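Side-chain contacts in type I modular polyketide synthase (Streptomyces albus subsp. albus, PDB 6IYT), which probably loads an extender unit, likely ethylmalonyl from its coenzyme A thioester, for salinomycin assembly through its acyltransferase domain: residues F391-S394 and L400-G403; V193-V198 and Q418-R423; S375-V380 and S405-D410; P346-V351 and I384-D389. All coordinates share one frame; numbering follows the deposited sequence.

Contacts 1, 2 and 4 gather round the parallel sheet of the acyltransferase core, and contact 3 packs two of its helices. Contact 1 lies centrally: its centre is about 10 Å from those of contacts 2 and 3 and about 13 Å from that of contact 4. Glu393 O is 2.8 Å from Thr420 OG1 of contact 2, a hydrogen bond, Leu400 CD1 lies 4.0 Å from Phe376 CZ of contact 3, and Phe391 CZ lies 4.0 Å from Ile384 CG1 of contact 4. Contacts 3 and 4 share helix 376-385. The Gly211-Gly215 turn, consistent with a nucleophile elbow, lies near Leu400 of contact 1 and Tyr348 of contact 4.

Contact 1 of 4, residues F391-S394 and L400-G403; sequences FVES and LTYG
The Glu393 carboxylate has carbon on both sides of its plane at OE1: Leu400 CB lies to one side, 3.5 Å from OE1, and Thr401 CG2 to the other, 3.7 Å from OE1. On the syn side of OE1, the backbone N of Leu400 donates a hydrogen bond, Leu400 N to Glu393 OE1 at 2.8 Å. The N-H...O angle of 156° is fairly straight, while the donor stands 23° out of the carboxylate plane, displaced to the side on which Leu400 CB lies. The other oxygen is held as well, because OE2 is hydrogen-bonded to Ser395 OG and to the backbone N of Val399. With partners on both oxygens, rotation of the buried carboxylate is restrained. The acid arrives there on a stretched chain, with CG anti to the backbone N (chi1 -174°) and the next torsion also extended, which carries the group from the strand across to the start of the helix. Closer to the backbone, Glu393 CB is 4.1 Å from Thr401 CG2. The N-H groups of Val399 and Leu400, just ahead of helix 401-411, would be expected to stabilise a negative carboxylate. The arrangement ties strand 388-393 to helix 401-411 within a beta-alpha-beta unit completed by strand 416-418; the two strands are parallel neighbours in the central sheet of the acyltransferase fold.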
loop_
_atom_site.group_PDB
_atom_site.type_symbol
_atom_site.label_atom_id
_atom_site.label_comp_id
_atom_site.label_asym_id
_atom_site.label_seq_id
_atom_site.Cartn_x
_atom_site.Cartn_y
_atom_site.Cartn_z
ATOM N N PHE A 391 6.922 6.028 4.942
ATOM C CA PHE A 391 6.746 4.966 3.971
ATOM C C PHE A 391 5.277 4.718 3.881
ATOM O O PHE A 391 4.670 4.300 4.875
ATOM C CB PHE A 391 7.424 3.671 4.445
ATOM C CG PHE A 391 8.946 3.726 4.436
ATOM C CD1 PHE A 391 9.630 4.476 5.371
ATOM C CD2 PHE A 391 9.675 2.945 3.569
ATOM C CE1 PHE A 391 11.020 4.454 5.419
ATOM C CE2 PHE A 391 11.060 3.046 3.520
ATOM C CZ PHE A 391 11.731 3.805 4.453
ATOM N N VAL A 392 4.687 4.971 2.727
ATOM C CA VAL A 392 3.244 4.804 2.581
ATOM C C VAL A 392 2.992 3.619 1.674
ATOM O O VAL A 392 3.413 3.621 0.522
ATOM C CB VAL A 392 2.602 6.067 1.969
ATOM C CG1 VAL A 392 1.125 5.828 1.625
ATOM C CG2 VAL A 392 2.790 7.253 2.878
ATOM N N GLU A 393 2.402 2.557 2.211
ATOM C CA GLU A 393 2.110 1.391 1.405
ATOM C C GLU A 393 0.753 1.561 0.742
ATOM O O GLU A 393 -0.275 1.594 1.397
ATOM C CB GLU A 393 2.217 0.089 2.221
ATOM C CG GLU A 393 2.059 -1.167 1.358
ATOM C CD GLU A 393 1.973 -2.430 2.165
ATOM O OE1 GLU A 393 2.865 -2.650 3.016
ATOM O OE2 GLU A 393 1.055 -3.263 1.890
ATOM N N SER A 394 0.790 1.734 -0.572
ATOM C CA SER A 394 -0.373 2.060 -1.380
ATOM C C SER A 394 -1.135 0.783 -1.786
ATOM O O SER A 394 -1.169 0.419 -2.968
ATOM C CB SER A 394 0.083 2.825 -2.624
ATOM O OG SER A 394 -1.016 3.377 -3.342
ATOM N N LEU A 400 3.967 -5.106 3.743
ATOM C CA LEU A 400 5.390 -4.815 3.913
ATOM C C LEU A 400 5.691 -3.834 5.052
ATOM O O LEU A 400 6.841 -3.618 5.395
ATOM C CB LEU A 400 5.979 -4.301 2.593
ATOM C CG LEU A 400 5.944 -5.304 1.452
ATOM C CD1 LEU A 400 6.378 -4.660 0.122
ATOM C CD2 LEU A 400 6.790 -6.509 1.776
ATOM N N THR A 401 4.659 -3.289 5.673
ATOM C CA THR A 401 4.861 -2.317 6.754
ATOM C C THR A 401 5.560 -2.967 7.949
ATOM O O THR A 401 6.462 -2.364 8.548
ATOM C CB THR A 401 3.530 -1.716 7.252
ATOM O OG1 THR A 401 2.627 -2.762 7.501
ATOM C CG2 THR A 401 2.916 -0.715 6.211
ATOM N N TYR A 402 5.214 -4.208 8.247
ATOM C CA TYR A 402 5.867 -4.926 9.370
ATOM C C TYR A 402 7.370 -5.057 9.119
ATOM O O TYR A 402 8.188 -4.725 9.982
ATOM C CB TYR A 402 5.252 -6.300 9.556
ATOM C CG TYR A 402 5.820 -7.054 10.736
ATOM C CD1 TYR A 402 5.429 -6.743 12.032
ATOM C CD2 TYR A 402 6.794 -8.044 10.559
ATOM C CE1 TYR A 402 5.916 -7.449 13.117
ATOM C CE2 TYR A 402 7.283 -8.759 11.639
ATOM C CZ TYR A 402 6.823 -8.463 12.916
ATOM O OH TYR A 402 7.328 -9.134 14.002
ATOM N N GLY A 403 7.721 -5.415 7.896
ATOM C CA GLY A 403 9.119 -5.540 7.500
ATOM C C GLY A 403 9.868 -4.221 7.514
ATOM O O GLY A 403 11.024 -4.172 7.882
#

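Contact 2 of 4, residues V193-V198 and Q418-R423; sequences VSLAAV and QGTLRR
Leu195 meets the 418-423 segment through a single methyl, and the contact across the two segments is apolar. Leu195 CD2 lies 4.0 Å from Leu421 CD1 and 4.1 Å from Leu421 CG, so it rests on the branched end of that leucine. Leu195 CD2 is also 4.1 Å from Thr420 CG2, which places one methyl of the helix against two consecutive residues of the loop. The leucines cross obliquely, whereas Leu195 and Thr420 run past each other in opposite senses. These distances are close to van der Waals separation and all three side chains are buried. In the fold, Leu195 projects from helix 181-200 onto the loop that leaves strand 416-418, an outermost strand of the four-stranded parallel sheet, on the way to helix 428-439; Phe146 of helix 144-158 touches Leu195 as well. Polar interactions fix the loop rather than join the segments. In Thr420, CG2 stands anti to the backbone N, which gives the methyl to Leu195, while chi1 of -52° sets OG1 beside that N. This hydroxyl is hydrogen-bonded to Glu393 O, at the end of the neighbouring strand, and to Trp199 NE1 of helix 181-200. At the end of the strand, Gln418 NE2 donates to Gly419 O at 3.0 Å, only 3° out of the glutamine amide plane, and NE2 is also hydrogen-bonded to Glu437 OE1 of helix 428-439.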
loop_
_atom_site.group_PDB
_atom_site.type_symbol
_atom_site.label_atom_id
_atom_site.label_comp_id
_atom_site.label_asym_id
_atom_site.label_seq_id
_atom_site.Cartn_x
_atom_site.Cartn_y
_atom_site.Cartn_z
ATOM N N VAL A 193 -2.328 1.633 -7.928
ATOM C CA VAL A 193 -2.128 2.900 -8.566
ATOM C C VAL A 193 -3.212 3.879 -8.136
ATOM O O VAL A 193 -2.941 5.065 -7.931
ATOM C CB VAL A 193 -2.123 2.751 -10.107
ATOM C CG1 VAL A 193 -2.102 4.123 -10.764
ATOM C CG2 VAL A 193 -0.928 1.909 -10.571
ATOM N N SER A 194 -4.459 3.410 -8.041
ATOM C CA SER A 194 -5.566 4.317 -7.732
ATOM C C SER A 194 -5.560 4.762 -6.282
ATOM O O SER A 194 -5.999 5.875 -5.959
ATOM C CB SER A 194 -6.910 3.665 -8.048
ATOM O OG SER A 194 -6.960 3.267 -9.400
ATOM N N LEU A 195 -5.061 3.906 -5.398
ATOM C CA LEU A 195 -4.933 4.273 -3.992
ATOM C C LEU A 195 -3.907 5.376 -3.787
ATOM O O LEU A 195 -4.093 6.250 -2.950
ATOM C CB LEU A 195 -4.606 3.067 -3.117
ATOM C CG LEU A 195 -5.674 2.026 -2.888
ATOM C CD1 LEU A 195 -5.088 0.864 -2.103
ATOM C CD2 LEU A 195 -6.882 2.571 -2.157
ATOM N N ALA A 196 -2.921 5.461 -4.666
ATOM C CA ALA A 196 -1.939 6.562 -4.550
ATOM C C ALA A 196 -2.623 7.942 -4.806
ATOM O O ALA A 196 -2.296 8.948 -4.151
ATOM C CB ALA A 196 -0.805 6.346 -5.495
ATOM N N ALA A 197 -3.683 7.952 -5.615
ATOM C CA ALA A 197 -4.411 9.172 -5.872
ATOM C C ALA A 197 -5.227 9.653 -4.671
ATOM O O ALA A 197 -5.488 10.830 -4.550
ATOM C CB ALA A 197 -5.312 9.016 -7.087
ATOM N N VAL A 198 -5.637 8.737 -3.793
ATOM C CA VAL A 198 -6.347 9.106 -2.583
ATOM C C VAL A 198 -5.404 9.906 -1.672
ATOM O O VAL A 198 -5.760 10.943 -1.159
ATOM C CB VAL A 198 -6.878 7.856 -1.843
ATOM C CG1 VAL A 198 -7.400 8.205 -0.466
ATOM C CG2 VAL A 198 -7.946 7.169 -2.681
ATOM N N GLN A 418 3.083 3.139 7.043
ATOM C CA GLN A 418 1.669 3.395 7.077
ATOM C C GLN A 418 1.027 2.678 5.905
ATOM O O GLN A 418 1.435 2.871 4.791
ATOM C CB GLN A 418 1.434 4.886 6.949
ATOM C CG GLN A 418 -0.006 5.248 6.906
ATOM C CD GLN A 418 -0.678 4.921 8.168
ATOM O OE1 GLN A 418 -0.218 5.323 9.232
ATOM N NE2 GLN A 418 -1.724 4.099 8.100
ATOM N N GLY A 419 0.015 1.864 6.180
ATOM C CA GLY A 419 -0.818 1.273 5.120
ATOM C C GLY A 419 -1.961 2.190 4.685
ATOM O O GLY A 419 -2.133 3.282 5.226
ATOM N N THR A 420 -2.729 1.729 3.699
ATOM C CA THR A 420 -3.849 2.463 3.199
ATOM C C THR A 420 -5.118 1.758 3.621
ATOM O O THR A 420 -5.706 2.139 4.617
ATOM C CB THR A 420 -3.789 2.656 1.688
ATOM O OG1 THR A 420 -2.505 3.208 1.337
ATOM C CG2 THR A 420 -4.867 3.600 1.236
ATOM N N LEU A 421 -5.503 0.687 2.929
ATOM C CA LEU A 421 -6.607 -0.118 3.401
ATOM C C LEU A 421 -6.149 -1.344 4.165
ATOM O O LEU A 421 -4.973 -1.550 4.360
ATOM C CB LEU A 421 -7.525 -0.519 2.235
ATOM C CG LEU A 421 -7.987 0.586 1.290
ATOM C CD1 LEU A 421 -8.920 0.019 0.205
ATOM C CD2 LEU A 421 -8.695 1.680 2.065
ATOM N N ARG A 422 -7.120 -2.085 4.703
ATOM C CA ARG A 422 -6.845 -3.309 5.396
ATOM C C ARG A 422 -7.960 -4.277 5.112
ATOM O O ARG A 422 -9.042 -3.869 4.695
ATOM C CB ARG A 422 -6.708 -3.040 6.913
ATOM C CG ARG A 422 -6.066 -4.160 7.686
ATOM C CD ARG A 422 -5.496 -3.658 9.025
ATOM N NE ARG A 422 -6.542 -3.046 9.845
ATOM C CZ ARG A 422 -6.353 -2.515 11.045
ATOM N NH1 ARG A 422 -5.124 -2.381 11.528
ATOM N NH2 ARG A 422 -7.371 -1.921 11.668
ATOM N N ARG A 423 -7.687 -5.582 5.281
ATOM C CA ARG A 423 -8.693 -6.597 4.993
ATOM C C ARG A 423 -10.039 -6.273 5.712
ATOM O O ARG A 423 -10.053 -6.058 6.902
ATOM C CB ARG A 423 -8.181 -7.994 5.445
ATOM C CG ARG A 423 -9.239 -9.061 5.305
ATOM C CD ARG A 423 -8.665 -10.448 5.552
ATOM N NE ARG A 423 -9.717 -11.468 5.452
ATOM C CZ ARG A 423 -9.488 -12.770 5.388
ATOM N NH1 ARG A 423 -8.243 -13.221 5.364
ATOM N NH2 ARG A 423 -10.519 -13.625 5.366
#

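Contact 3 of 4, residues S375-V380 and S405-D410; sequences SFEPVV and SETSDD
Thr407 presents its two branches to two residues of the opposite helix, and its orientation settles which branch meets which. Its CG2 stands anti to the backbone N and points at Val380, reaching CG1 at 3.8 Å; Val380 CG1 is also 4.0 Å from Thr407 CB. Thr407 CG2 is 4.0 Å from Glu377 O as well, so it lies against the backbone of the facing turn. With chi1 at -58°, Thr407 OG1 sits beside the backbone N, where it is hydrogen-bonded to Gly403 O one turn earlier and still touches Glu377 CG at 3.8 Å. The polar branch is thus satisfied inside its own helix and meets the glutamate through carbon. Val380 matches this by holding CG1 anti to its own backbone N (chi1 174°), against the threonine methyl; its other methyl, CG2, lies 3.5 Å above one face of the Phe376 ring, offset toward the rim. Farther out, Glu377 OE2 and Asp410 OD2 are 4.8 Å apart. They are like charges, but each forms a salt bridge with Arg381 NH1, so the arginine plausibly offsets their repulsion and links the helices electrostatically. A separation of 6.7 Å between the CA atoms of Glu377 and Thr407 shows how closely the backbones approach here. Around the contact, Pro284, in the loop after strand 276-283, touches both Glu377 and Thr407, Asn281 of that strand meets Glu377, and Ser408 packs on Ile384 near the end of helix 376-385, shortly before strand 388-393.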
loop_
_atom_site.group_PDB
_atom_site.type_symbol
_atom_site.label_atom_id
_atom_site.label_comp_id
_atom_site.label_asym_id
_atom_site.label_seq_id
_atom_site.Cartn_x
_atom_site.Cartn_y
_atom_site.Cartn_z
ATOM N N SER A 375 15.064 -7.842 -3.327
ATOM C CA SER A 375 15.921 -7.299 -2.299
ATOM C C SER A 375 15.259 -6.123 -1.616
ATOM O O SER A 375 15.678 -5.001 -1.783
ATOM C CB SER A 375 17.252 -6.862 -2.900
ATOM O OG SER A 375 17.915 -7.960 -3.440
ATOM N N PHE A 376 14.206 -6.367 -0.856
ATOM C CA PHE A 376 13.427 -5.237 -0.338
ATOM C C PHE A 376 14.087 -4.652 0.952
ATOM O O PHE A 376 14.304 -3.441 1.041
ATOM C CB PHE A 376 11.968 -5.670 -0.086
ATOM C CG PHE A 376 11.092 -4.582 0.472
ATOM C CD1 PHE A 376 10.632 -3.556 -0.348
ATOM C CD2 PHE A 376 10.768 -4.557 1.801
ATOM C CE1 PHE A 376 9.798 -2.566 0.166
ATOM C CE2 PHE A 376 9.943 -3.571 2.326
ATOM C CZ PHE A 376 9.460 -2.574 1.497
ATOM N N GLU A 377 14.498 -5.535 1.873
ATOM C CA GLU A 377 15.163 -5.120 3.114
ATOM C C GLU A 377 16.395 -4.199 2.907
ATOM O O GLU A 377 16.452 -3.136 3.490
ATOM C CB GLU A 377 15.536 -6.341 3.969
ATOM C CG GLU A 377 16.370 -5.994 5.188
ATOM C CD GLU A 377 16.890 -7.242 5.901
ATOM O OE1 GLU A 377 16.740 -8.343 5.348
ATOM O OE2 GLU A 377 17.429 -7.118 7.015
ATOM N N PRO A 378 17.298 -4.536 1.955
ATOM C CA PRO A 378 18.440 -3.638 1.722
ATOM C C PRO A 378 18.027 -2.274 1.126
ATOM O O PRO A 378 18.658 -1.251 1.388
ATOM C CB PRO A 378 19.317 -4.408 0.738
ATOM C CG PRO A 378 18.796 -5.801 0.697
ATOM C CD PRO A 378 17.428 -5.829 1.254
ATOM N N VAL A 379 16.962 -2.261 0.360
ATOM C CA VAL A 379 16.478 -1.024 -0.196
ATOM C C VAL A 379 15.808 -0.156 0.890
ATOM O O VAL A 379 16.019 1.050 0.932
ATOM C CB VAL A 379 15.519 -1.292 -1.372
ATOM C CG1 VAL A 379 14.833 -0.006 -1.798
ATOM C CG2 VAL A 379 16.296 -1.907 -2.534
ATOM N N VAL A 380 15.108 -0.775 1.832
ATOM C CA VAL A 380 14.583 -0.033 2.964
ATOM C C VAL A 380 15.740 0.641 3.740
ATOM O O VAL A 380 15.644 1.794 4.123
ATOM C CB VAL A 380 13.793 -0.936 3.910
ATOM C CG1 VAL A 380 13.366 -0.173 5.160
ATOM C CG2 VAL A 380 12.577 -1.477 3.196
ATOM N N SER A 405 9.180 -1.574 9.508
ATOM C CA SER A 405 9.423 -1.240 10.936
ATOM C C SER A 405 10.534 -2.104 11.530
ATOM O O SER A 405 11.445 -1.591 12.199
ATOM C CB SER A 405 8.145 -1.427 11.756
ATOM O OG SER A 405 7.118 -0.656 11.203
ATOM N N GLU A 406 10.471 -3.399 11.264
ATOM C CA GLU A 406 11.517 -4.361 11.764
ATOM C C GLU A 406 12.928 -3.977 11.275
ATOM O O GLU A 406 13.927 -4.020 12.030
ATOM C CB GLU A 406 11.180 -5.765 11.273
ATOM C CG GLU A 406 10.667 -6.715 12.336
ATOM C CD GLU A 406 10.865 -8.181 11.941
ATOM O OE1 GLU A 406 11.537 -8.449 10.901
ATOM O OE2 GLU A 406 10.328 -9.060 12.646
ATOM N N THR A 407 13.028 -3.621 10.001
ATOM C CA THR A 407 14.290 -3.143 9.440
ATOM C C THR A 407 14.730 -1.828 10.080
ATOM O O THR A 407 15.899 -1.663 10.433
ATOM C CB THR A 407 14.169 -2.950 7.916
ATOM O OG1 THR A 407 13.789 -4.188 7.294
ATOM C CG2 THR A 407 15.464 -2.447 7.320
ATOM N N SER A 408 13.807 -0.871 10.217
ATOM C CA SER A 408 14.148 0.410 10.855
ATOM C C SER A 408 14.665 0.192 12.303
ATOM O O SER A 408 15.609 0.837 12.723
ATOM C CB SER A 408 12.965 1.362 10.857
ATOM O OG SER A 408 12.050 1.037 11.872
ATOM N N ASP A 409 14.088 -0.771 13.005
ATOM C CA ASP A 409 14.544 -1.111 14.372
ATOM C C ASP A 409 15.979 -1.655 14.362
ATOM O O ASP A 409 16.797 -1.294 15.203
ATOM C CB ASP A 409 13.605 -2.132 15.007
ATOM C CG ASP A 409 12.273 -1.542 15.374
ATOM O OD1 ASP A 409 12.130 -0.290 15.341
ATOM O OD2 ASP A 409 11.334 -2.330 15.614
ATOM N N ASP A 410 16.298 -2.430 13.350
ATOM C CA ASP A 410 17.634 -2.993 13.192
ATOM C C ASP A 410 18.663 -1.903 12.857
ATOM O O ASP A 410 19.767 -1.906 13.387
ATOM C CB ASP A 410 17.598 -4.068 12.099
ATOM C CG ASP A 410 18.866 -4.903 12.040
ATOM O OD1 ASP A 410 19.188 -5.571 13.047
ATOM O OD2 ASP A 410 19.414 -5.062 10.921
#

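Contact 4 of 4, residues P346-V351 and I384-D389; sequences PLYSTV and IADGFD
A short phenol-to-carboxylate hydrogen bond, using the anti lone pair of the acid, is the striking feature here: Tyr348 OH donates to Asp386 OD2 at 2.6 Å. The anti lone pair points away from OD1, and OD2 lies in the plane of the tyrosine ring at its edge, 3.4 Å from Tyr348 CE2. The carboxylate itself is turned, its plane 65° from that of the ring. Beside the bond, Phe388 CE1 is 3.6 Å from Tyr348 OH and 4.2 Å from Tyr348 CZ, with ring centroids 5.8 Å apart and planes at 75°, an oblique pair in which the two side chains arrive from opposite directions. Val379 and Leu383 of helix 376-385 pack against the tyrosine side chain as well. In Asp386, CG stands beside the backbone N and anti to the carbonyl carbon (chi1 -78°), which directs the carboxylate to the phenol from the end of that helix. Gly387, with positive phi, leaves the helical conformation in a Schellman motif, its N hydrogen-bonded to Ile384 O at 3.0 Å, and the chain then turns directly into strand 388-393. Asp386 therefore sits where helix passes to strand, with Phe388 two residues on, so the short helix-to-strand connection brings acid and ring to the same tyrosine. As Asp386 is solvent-exposed and Phe388 buried, the pairing lies at a border between water and core; there the short bond is probably strengthened by the negative charge of the carboxylate, and it would hold the phenol by its hydroxyl, limiting its movement.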
loop_
_atom_site.group_PDB
_atom_site.type_symbol
_atom_site.label_atom_id
_atom_site.label_comp_id
_atom_site.label_asym_id
_atom_site.label_seq_id
_atom_site.Cartn_x
_atom_site.Cartn_y
_atom_site.Cartn_z
ATOM N N PRO A 346 12.435 9.343 -8.550
ATOM C CA PRO A 346 13.206 8.098 -8.752
ATOM C C PRO A 346 12.472 6.841 -8.313
ATOM O O PRO A 346 11.709 6.876 -7.328
ATOM C CB PRO A 346 14.461 8.296 -7.871
ATOM C CG PRO A 346 14.507 9.724 -7.548
ATOM C CD PRO A 346 13.118 10.281 -7.645
ATOM N N LEU A 347 12.935 5.693 -8.845
ATOM C CA LEU A 347 12.440 4.368 -8.448
ATOM C C LEU A 347 13.593 3.575 -7.856
ATOM O O LEU A 347 14.647 3.478 -8.476
ATOM C CB LEU A 347 11.855 3.629 -9.665
ATOM C CG LEU A 347 11.261 2.222 -9.534
ATOM C CD1 LEU A 347 10.828 1.927 -8.117
ATOM C CD2 LEU A 347 10.069 2.042 -10.474
ATOM N N TYR A 348 13.466 3.197 -6.579
ATOM C CA TYR A 348 14.498 2.435 -5.897
ATOM C C TYR A 348 14.295 0.951 -6.189
ATOM O O TYR A 348 13.430 0.309 -5.628
ATOM C CB TYR A 348 14.462 2.685 -4.370
ATOM C CG TYR A 348 15.189 3.931 -3.904
ATOM C CD1 TYR A 348 14.760 5.163 -4.264
ATOM C CD2 TYR A 348 16.254 3.840 -3.035
ATOM C CE1 TYR A 348 15.432 6.315 -3.852
ATOM C CE2 TYR A 348 16.880 4.968 -2.551
ATOM C CZ TYR A 348 16.429 6.210 -2.936
ATOM O OH TYR A 348 17.028 7.360 -2.435
ATOM N N SER A 349 15.095 0.412 -7.091
ATOM C CA SER A 349 14.865 -0.944 -7.581
ATOM C C SER A 349 15.143 -1.957 -6.497
ATOM O O SER A 349 16.214 -1.920 -5.870
ATOM C CB SER A 349 15.775 -1.240 -8.783
ATOM O OG SER A 349 15.613 -2.573 -9.185
ATOM N N THR A 350 14.214 -2.905 -6.335
ATOM C CA THR A 350 14.432 -4.098 -5.478
ATOM C C THR A 350 14.928 -5.298 -6.286
ATOM O O THR A 350 15.086 -6.416 -5.752
ATOM C CB THR A 350 13.159 -4.466 -4.772
ATOM O OG1 THR A 350 12.119 -4.691 -5.747
ATOM C CG2 THR A 350 12.757 -3.351 -3.847
ATOM N N VAL A 351 15.276 -5.042 -7.544
ATOM C CA VAL A 351 15.874 -6.030 -8.402
ATOM C C VAL A 351 17.391 -5.907 -8.381
ATOM O O VAL A 351 18.081 -6.889 -8.185
ATOM C CB VAL A 351 15.373 -5.845 -9.847
ATOM C CG1 VAL A 351 15.972 -6.867 -10.768
ATOM C CG2 VAL A 351 13.866 -5.895 -9.877
ATOM N N ILE A 384 16.229 4.688 4.246
ATOM C CA ILE A 384 16.380 5.323 5.528
ATOM C C ILE A 384 17.670 6.154 5.556
ATOM O O ILE A 384 17.686 7.317 5.999
ATOM C CB ILE A 384 16.395 4.292 6.643
ATOM C CG1 ILE A 384 14.997 3.675 6.781
ATOM C CG2 ILE A 384 16.794 4.952 7.960
ATOM C CD1 ILE A 384 14.928 2.530 7.730
ATOM N N ALA A 385 18.737 5.578 5.041
ATOM C CA ALA A 385 20.030 6.293 4.994
ATOM C C ALA A 385 19.966 7.528 4.096
ATOM O O ALA A 385 20.651 8.531 4.353
ATOM C CB ALA A 385 21.127 5.347 4.515
ATOM N N ASP A 386 19.083 7.492 3.087
ATOM C CA ASP A 386 18.907 8.605 2.155
ATOM C C ASP A 386 17.910 9.684 2.690
ATOM O O ASP A 386 17.484 10.559 1.945
ATOM C CB ASP A 386 18.421 8.075 0.781
ATOM C CG ASP A 386 19.570 7.448 -0.059
ATOM O OD1 ASP A 386 20.733 7.497 0.415
ATOM O OD2 ASP A 386 19.303 6.908 -1.168
ATOM N N GLY A 387 17.436 9.483 3.911
ATOM C CA GLY A 387 16.682 10.476 4.654
ATOM C C GLY A 387 15.174 10.325 4.502
ATOM O O GLY A 387 14.435 11.313 4.666
ATOM N N PHE A 388 14.728 9.121 4.093
ATOM C CA PHE A 388 13.271 8.782 4.064
ATOM C C PHE A 388 12.821 8.279 5.427
ATOM O O PHE A 388 13.423 7.376 5.992
ATOM C CB PHE A 388 12.971 7.725 2.977
ATOM C CG PHE A 388 13.122 8.231 1.576
ATOM C CD1 PHE A 388 14.366 8.372 0.998
ATOM C CD2 PHE A 388 11.998 8.649 0.853
ATOM C CE1 PHE A 388 14.497 8.846 -0.299
ATOM C CE2 PHE A 388 12.118 9.115 -0.422
ATOM C CZ PHE A 388 13.380 9.264 -0.990
ATOM N N ASP A 389 11.788 8.900 5.994
ATOM C CA ASP A 389 11.165 8.320 7.186
ATOM C C ASP A 389 9.648 8.227 7.127
ATOM O O ASP A 389 9.022 7.921 8.121
ATOM C CB ASP A 389 11.619 9.059 8.481
ATOM C CG ASP A 389 11.126 10.502 8.548
ATOM O OD1 ASP A 389 10.481 10.974 7.570
ATOM O OD2 ASP A 389 11.473 11.211 9.538
#